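Local coordinates for In2-1 family protein, glutathione transferase lambda3 (Populus trichocarpa, PDB 4PQI) that binds glutathione and probably catalyses glutathione-dependent thiol-transferase reactions as a monomeric lambda-class plant glutathione transferase, at residues W48-R51 / N52-L56. Numbering follows the deposited sequence.
Sequences WITR and NFKGL. With CA (calcium ion), chain E.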
loop_
_atom_site.group_PDB
_atom_site.type_symbol
_atom_site.label_atom_id
_atom_site.label_comp_id
_atom_site.label_asym_id
_atom_site.label_seq_id
_atom_site.Cartn_x
_atom_site.Cartn_y
_atom_site.Cartn_z
ATOM N N TRP A 48 2.824 1.853 5.480
ATOM C CA TRP A 48 3.860 0.996 6.051
ATOM C C TRP A 48 5.139 0.945 5.193
ATOM O O TRP A 48 6.241 1.152 5.693
ATOM C CB TRP A 48 3.279 -0.398 6.250
ATOM C CG TRP A 48 4.107 -1.335 7.064
ATOM C CD1 TRP A 48 5.324 -1.090 7.643
ATOM C CD2 TRP A 48 3.775 -2.689 7.385
ATOM N NE1 TRP A 48 5.762 -2.207 8.305
ATOM C CE2 TRP A 48 4.829 -3.201 8.164
ATOM C CE3 TRP A 48 2.688 -3.517 7.087
ATOM C CZ2 TRP A 48 4.825 -4.510 8.650
ATOM C CZ3 TRP A 48 2.685 -4.805 7.574
ATOM C CH2 TRP A 48 3.745 -5.294 8.339
ATOM N N ILE A 49 4.980 0.659 3.901
ATOM C CA ILE A 49 6.101 0.625 2.974
ATOM C C ILE A 49 6.825 1.972 2.915
ATOM O O ILE A 49 8.058 2.017 2.910
ATOM C CB ILE A 49 5.626 0.272 1.546
ATOM C CG1 ILE A 49 4.861 -1.056 1.560
ATOM C CG2 ILE A 49 6.812 0.247 0.568
ATOM C CD1 ILE A 49 3.980 -1.271 0.311
ATOM N N THR A 50 6.054 3.059 2.859
ATOM C CA THR A 50 6.626 4.398 2.801
ATOM C C THR A 50 7.460 4.686 4.052
ATOM O O THR A 50 8.589 5.180 3.953
ATOM C CB THR A 50 5.536 5.510 2.607
ATOM O OG1 THR A 50 4.716 5.216 1.473
ATOM C CG2 THR A 50 6.179 6.855 2.407
ATOM N N ARG A 51 6.905 4.362 5.220
ATOM C CA ARG A 51 7.597 4.503 6.508
ATOM C C ARG A 51 8.946 3.795 6.497
ATOM O O ARG A 51 9.974 4.354 6.910
ATOM C CB ARG A 51 6.721 3.911 7.617
ATOM C CG ARG A 51 7.390 3.746 8.979
ATOM C CD ARG A 51 6.417 3.015 9.906
ATOM N NE ARG A 51 6.977 2.592 11.188
ATOM C CZ ARG A 51 7.485 1.387 11.445
ATOM N NH1 ARG A 51 7.570 0.456 10.502
ATOM N NH2 ARG A 51 7.937 1.122 12.657
ATOM N N ASN A 52 8.921 2.553 6.020
ATOM C CA ASN A 52 10.099 1.702 5.968
ATOM C C ASN A 52 11.159 2.276 5.025
ATOM O O ASN A 52 12.306 2.491 5.425
ATOM C CB ASN A 52 9.707 0.275 5.551
ATOM C CG ASN A 52 8.870 -0.454 6.616
ATOM O OD1 ASN A 52 8.630 0.073 7.706
ATOM N ND2 ASN A 52 8.416 -1.665 6.292
ATOM N N PHE A 53 10.769 2.539 3.784
ATOM C CA PHE A 53 11.707 3.035 2.778
ATOM C C PHE A 53 12.426 4.326 3.191
ATOM O O PHE A 53 13.643 4.442 3.036
ATOM C CB PHE A 53 11.006 3.229 1.439
ATOM C CG PHE A 53 11.951 3.411 0.296
ATOM C CD1 PHE A 53 12.404 2.311 -0.428
ATOM C CD2 PHE A 53 12.401 4.676 -0.053
ATOM C CE1 PHE A 53 13.285 2.469 -1.484
ATOM C CE2 PHE A 53 13.287 4.843 -1.113
ATOM C CZ PHE A 53 13.722 3.739 -1.830
ATOM N N LYS A 54 11.687 5.283 3.741
ATOM C CA LYS A 54 12.287 6.558 4.126
ATOM C C LYS A 54 13.147 6.459 5.397
ATOM O O LYS A 54 13.872 7.399 5.749
ATOM C CB LYS A 54 11.218 7.659 4.235
ATOM C CG LYS A 54 10.432 7.891 2.947
ATOM C CD LYS A 54 9.521 9.138 3.020
ATOM C CE LYS A 54 10.317 10.415 3.235
ATOM N NZ LYS A 54 10.806 11.012 1.952
ATOM N N GLY A 55 13.087 5.305 6.056
ATOM C CA GLY A 55 13.880 5.044 7.243
ATOM C C GLY A 55 13.231 5.638 8.471
ATOM O O GLY A 55 13.922 6.067 9.386
ATOM N N LEU A 56 11.901 5.671 8.484
ATOM C CA LEU A 56 11.155 6.289 9.585
ATOM C C LEU A 56 10.574 5.291 10.600
ATOM O O LEU A 56 9.588 5.585 11.270
ATOM C CB LEU A 56 10.034 7.173 9.035
ATOM C CG LEU A 56 10.464 8.252 8.038
ATOM C CD1 LEU A 56 9.259 8.907 7.351
ATOM C CD2 LEU A 56 11.320 9.299 8.732
HETATM CA CA CA E . 14.899 6.972 11.369
HETATM O O HOH W 1 15.846 6.754 13.842
HETATM O O HOH W 2 14.276 4.848 12.023
HETATM O O HOH W 3 17.077 6.304 10.340
HETATM O O HOH W 4 15.261 9.073 10.050
#
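A Schellman motif closes helix 42-54, the helix of the beta-alpha-beta unit in the thioredoxin-like domain, and ties Arg51 to Leu56. Leu56 N bonds to Arg51 O at 2.8 Å, while Gly55 N turns back to Asn52 O; Gly55, with a positive phi of 82°, suits the reversal because it has no side chain to strain it. The turn leaves Gly55 O pointing outward, 2.4 Å from a calcium ion that Glu59 and waters also bind. Within the helix proper, Phe53 N meets Ile49 O at 2.9 Å. Asn52 folds back beside its own backbone N (chi1 -68°), which brings its amide near the Trp48 indole, ND2 3.4 Å from CD1 and the planes 79° apart; an asparagine suits this place because ND2 also makes a weak hydrogen bond to Ala220 O. Its OD1 lies 3.0 Å from Arg51 NH1. The extended Arg51 chain carries its guanidinium to Glu13 in a salt bridge, and NE to Ile60 O on the next strand. With Arg51 cut back to an alanine, Glu13 would probably lose its positive mate and Ile60 O this donor. The helix end is thus fixed twice, by backbone bonds at the turn and by one guanidinium that meets both Glu13 and the Ile60 carbonyl.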